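Local atomic coordinates of hydrogenase expression/formation protein HypE (Desulfovibrio vulgaris subsp. vulgaris, PDB entry 2Z1U), a protein that binds ATP and magnesium and, as a HypE-family protein, probably takes part in the maturation of hydrogenases. Residues A[197-208]-A[288-296]. Sequence-based numbering, arbitrary orientation.
Sequences DSASLNRVVEKL and AVLREGPHG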
loop_
_atom_site.group_PDB
_atom_site.type_symbol
_atom_site.label_atom_id
_atom_site.label_comp_id
_atom_site.label_asym_id
_atom_site.label_seq_id
_atom_site.Cartn_x
_atom_site.Cartn_y
_atom_site.Cartn_z
ATOM N N ASP A 197 8.683 -19.727 -7.909
ATOM C CA ASP A 197 9.499 -19.082 -8.924
ATOM C C ASP A 197 9.653 -17.592 -8.615
ATOM O O ASP A 197 10.131 -16.824 -9.455
ATOM C CB ASP A 197 8.858 -19.278 -10.306
ATOM C CG ASP A 197 7.407 -18.795 -10.373
ATOM O OD1 ASP A 197 6.774 -18.470 -9.336
ATOM O OD2 ASP A 197 6.889 -18.744 -11.503
ATOM N N SER A 198 9.238 -17.194 -7.414
ATOM C CA SER A 198 9.279 -15.791 -6.991
ATOM C C SER A 198 10.591 -15.160 -7.442
ATOM O O SER A 198 11.674 -15.546 -6.994
ATOM C CB SER A 198 9.103 -15.671 -5.479
ATOM O OG SER A 198 9.012 -14.309 -5.074
ATOM N N ALA A 199 10.489 -14.217 -8.374
ATOM C CA ALA A 199 11.673 -13.573 -8.931
ATOM C C ALA A 199 11.274 -12.272 -9.581
ATOM O O ALA A 199 10.176 -12.133 -10.109
ATOM C CB ALA A 199 12.383 -14.502 -9.974
ATOM N N SER A 200 12.206 -11.341 -9.567
ATOM C CA SER A 200 12.064 -10.024 -10.170
ATOM C C SER A 200 12.324 -10.057 -11.665
ATOM O O SER A 200 13.338 -10.577 -12.103
ATOM C CB SER A 200 13.087 -9.061 -9.500
ATOM O OG SER A 200 12.434 -8.425 -8.430
ATOM N N LEU A 201 11.420 -9.457 -12.434
ATOM C CA LEU A 201 11.475 -9.486 -13.901
ATOM C C LEU A 201 11.768 -8.130 -14.529
ATOM O O LEU A 201 11.725 -7.989 -15.744
ATOM C CB LEU A 201 10.136 -10.025 -14.461
ATOM C CG LEU A 201 9.693 -11.429 -14.019
ATOM C CD1 LEU A 201 8.308 -11.742 -14.604
ATOM C CD2 LEU A 201 10.727 -12.468 -14.417
ATOM N N ASN A 202 12.088 -7.137 -13.707
ATOM C CA ASN A 202 12.344 -5.782 -14.216
ATOM C C ASN A 202 13.473 -5.681 -15.244
ATOM O O ASN A 202 13.383 -4.902 -16.203
ATOM C CB ASN A 202 12.525 -4.756 -13.073
ATOM C CG ASN A 202 13.639 -5.125 -12.109
ATOM O OD1 ASN A 202 13.744 -6.258 -11.662
ATOM N ND2 ASN A 202 14.461 -4.151 -11.765
ATOM N N ARG A 203 14.545 -6.443 -15.028
ATOM C CA ARG A 203 15.702 -6.407 -15.928
ATOM C C ARG A 203 15.379 -7.021 -17.312
ATOM O O ARG A 203 15.751 -6.452 -18.336
ATOM C CB ARG A 203 16.925 -7.055 -15.273
ATOM C CG ARG A 203 17.404 -6.255 -14.025
ATOM C CD ARG A 203 18.517 -6.947 -13.263
ATOM N NE ARG A 203 18.676 -6.320 -11.939
ATOM C CZ ARG A 203 19.546 -5.353 -11.642
ATOM N NH1 ARG A 203 20.395 -4.889 -12.556
ATOM N NH2 ARG A 203 19.592 -4.859 -10.407
ATOM N N VAL A 204 14.687 -8.161 -17.346
ATOM C CA VAL A 204 14.226 -8.717 -18.642
ATOM C C VAL A 204 13.301 -7.730 -19.366
ATOM O O VAL A 204 13.434 -7.544 -20.570
ATOM C CB VAL A 204 13.481 -10.093 -18.517
ATOM C CG1 VAL A 204 13.545 -10.873 -19.864
ATOM C CG2 VAL A 204 14.127 -10.935 -17.478
ATOM N N VAL A 205 12.357 -7.124 -18.633
ATOM C CA VAL A 205 11.413 -6.152 -19.216
ATOM C C VAL A 205 12.126 -4.926 -19.788
ATOM O O VAL A 205 11.817 -4.493 -20.891
ATOM C CB VAL A 205 10.300 -5.705 -18.222
ATOM C CG1 VAL A 205 9.461 -4.564 -18.807
ATOM C CG2 VAL A 205 9.375 -6.874 -17.877
ATOM N N GLU A 206 13.075 -4.362 -19.033
ATOM C CA GLU A 206 13.839 -3.227 -19.531
ATOM C C GLU A 206 14.495 -3.550 -20.893
ATOM O O GLU A 206 14.366 -2.771 -21.851
ATOM C CB GLU A 206 14.859 -2.730 -18.481
ATOM C CG GLU A 206 15.758 -1.582 -18.998
ATOM C CD GLU A 206 16.353 -0.725 -17.899
ATOM O OE1 GLU A 206 15.710 -0.565 -16.843
ATOM O OE2 GLU A 206 17.460 -0.174 -18.102
ATOM N N LYS A 207 15.157 -4.706 -20.993
ATOM C CA LYS A 207 15.815 -5.091 -22.245
ATOM C C LYS A 207 14.805 -5.340 -23.363
ATOM O O LYS A 207 15.064 -4.987 -24.509
ATOM C CB LYS A 207 16.733 -6.305 -22.082
ATOM C CG LYS A 207 17.647 -6.496 -23.286
ATOM C CD LYS A 207 18.584 -7.679 -23.144
ATOM C CE LYS A 207 19.669 -7.608 -24.215
ATOM N NZ LYS A 207 20.628 -8.730 -24.086
ATOM N N LEU A 208 13.653 -5.929 -23.029
ATOM C CA LEU A 208 12.593 -6.136 -24.012
ATOM C C LEU A 208 12.137 -4.813 -24.608
ATOM O O LEU A 208 12.065 -4.658 -25.824
ATOM C CB LEU A 208 11.387 -6.825 -23.373
ATOM C CG LEU A 208 11.432 -8.335 -23.140
ATOM C CD1 LEU A 208 10.145 -8.772 -22.435
ATOM C CD2 LEU A 208 11.639 -9.121 -24.453
ATOM N N ALA A 288 14.562 -14.546 -27.590
ATOM C CA ALA A 288 15.985 -14.629 -27.267
ATOM C C ALA A 288 16.267 -13.941 -25.930
ATOM O O ALA A 288 17.049 -14.429 -25.120
ATOM C CB ALA A 288 16.853 -14.011 -28.380
ATOM N N VAL A 289 15.623 -12.803 -25.702
ATOM C CA VAL A 289 15.785 -12.063 -24.453
ATOM C C VAL A 289 15.173 -12.823 -23.265
ATOM O O VAL A 289 15.797 -12.956 -22.209
ATOM C CB VAL A 289 15.233 -10.611 -24.592
ATOM C CG1 VAL A 289 15.081 -9.939 -23.231
ATOM C CG2 VAL A 289 16.166 -9.788 -25.513
ATOM N N LEU A 290 13.970 -13.342 -23.444
ATOM C CA LEU A 290 13.265 -14.108 -22.424
ATOM C C LEU A 290 14.074 -15.329 -22.001
ATOM O O LEU A 290 14.079 -15.701 -20.800
ATOM C CB LEU A 290 11.895 -14.549 -22.946
ATOM C CG LEU A 290 10.916 -13.431 -23.312
ATOM C CD1 LEU A 290 9.712 -14.012 -24.036
ATOM C CD2 LEU A 290 10.482 -12.692 -22.056
ATOM N N ARG A 291 14.773 -15.991 -22.915
ATOM C CA ARG A 291 15.628 -17.146 -22.604
ATOM C C ARG A 291 16.743 -16.831 -21.596
ATOM O O ARG A 291 17.206 -17.718 -20.876
ATOM C CB ARG A 291 16.234 -17.742 -23.886
ATOM C CG ARG A 291 15.226 -18.545 -24.696
ATOM C CD ARG A 291 15.912 -19.177 -25.919
ATOM N NE ARG A 291 14.926 -19.801 -26.794
ATOM C CZ ARG A 291 14.624 -19.404 -28.027
ATOM N NH1 ARG A 291 15.229 -18.365 -28.597
ATOM N NH2 ARG A 291 13.701 -20.067 -28.695
ATOM N N GLU A 292 17.135 -15.562 -21.532
ATOM C CA GLU A 292 18.190 -15.122 -20.629
ATOM C C GLU A 292 17.647 -14.515 -19.341
ATOM O O GLU A 292 18.424 -14.212 -18.448
ATOM C CB GLU A 292 19.169 -14.177 -21.340
ATOM C CG GLU A 292 19.792 -14.803 -22.558
ATOM C CD GLU A 292 21.057 -14.105 -23.016
ATOM O OE1 GLU A 292 21.851 -14.751 -23.697
ATOM O OE2 GLU A 292 21.261 -12.924 -22.696
ATOM N N GLY A 293 16.319 -14.410 -19.230
ATOM C CA GLY A 293 15.669 -13.859 -18.033
ATOM C C GLY A 293 15.431 -14.913 -16.972
ATOM O O GLY A 293 15.689 -16.085 -17.210
ATOM N N PRO A 294 14.908 -14.521 -15.801
ATOM C CA PRO A 294 14.697 -15.523 -14.759
ATOM C C PRO A 294 13.790 -16.643 -15.301
ATOM O O PRO A 294 12.825 -16.349 -16.034
ATOM C CB PRO A 294 13.953 -14.725 -13.658
ATOM C CG PRO A 294 14.409 -13.299 -13.867
ATOM C CD PRO A 294 14.430 -13.192 -15.373
ATOM N N HIS A 295 14.136 -17.894 -14.981
ATOM C CA HIS A 295 13.395 -19.089 -15.398
ATOM C C HIS A 295 13.283 -19.270 -16.915
ATOM O O HIS A 295 12.519 -20.110 -17.406
ATOM C CB HIS A 295 12.016 -19.148 -14.718
ATOM C CG HIS A 295 12.073 -18.822 -13.260
ATOM N ND1 HIS A 295 12.763 -19.600 -12.356
ATOM C CD2 HIS A 295 11.589 -17.772 -12.559
ATOM C CE1 HIS A 295 12.687 -19.052 -11.158
ATOM N NE2 HIS A 295 11.977 -17.944 -11.255
ATOM N N GLY A 296 14.113 -18.532 -17.649
ATOM C CA GLY A 296 14.049 -18.530 -19.102
ATOM C C GLY A 296 14.472 -19.794 -19.811
ATOM O O GLY A 296 14.331 -19.858 -21.035
HETATM O O HOH W 1 19.432 -11.207 -23.969
#
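His295 NE2 donates a hydrogen bond of 2.8 Å to the backbone carbonyl Asp197 O. The bond is bent, with an N-H...O angle of 137°, and the carbonyl oxygen lies out of the imidazole plane. Asp197 also lies over one face of the ring, toward its rim: Asp197 CB sits 3.9 Å from the His295 ring centroid in a CH-pi contact, while the Asp197 carboxylate turns elsewhere, to a salt bridge with Lys273. At the other end of the interface a water accepts from Lys207 NZ and donates to Glu292 OE2, linking two charges too far apart for a direct salt bridge.

Both segments belong to the AIR synthase-related C-terminal domain, where the start of helix 202-212 packs against the C-terminal part of helix 280-291 and the type II turn Gly293-Gly296 that follows it. Pro294, second in that turn, fits against the loop before helix 202-212: its CB lies 4.0 Å from Ala199 CB, and its CG meets Leu201 CD2 at 3.8 Å. The Leu201 side chain lies about 5 Å from that of Asp220, a ligand of a bound magnesium ion. Between the helices, Val204 CG1, anti to its own nitrogen (chi1 -157°), reaches Val289 CG1 at 3.8 Å. Leu208 CD2 touches that same methyl, and Leu208 CD1 meets Leu290 CD2, the two side chains crossing at about a right angle. On the outer side the extended Lys207 chain crosses Val289, CD lying 4.0 Å from Val289 CG2.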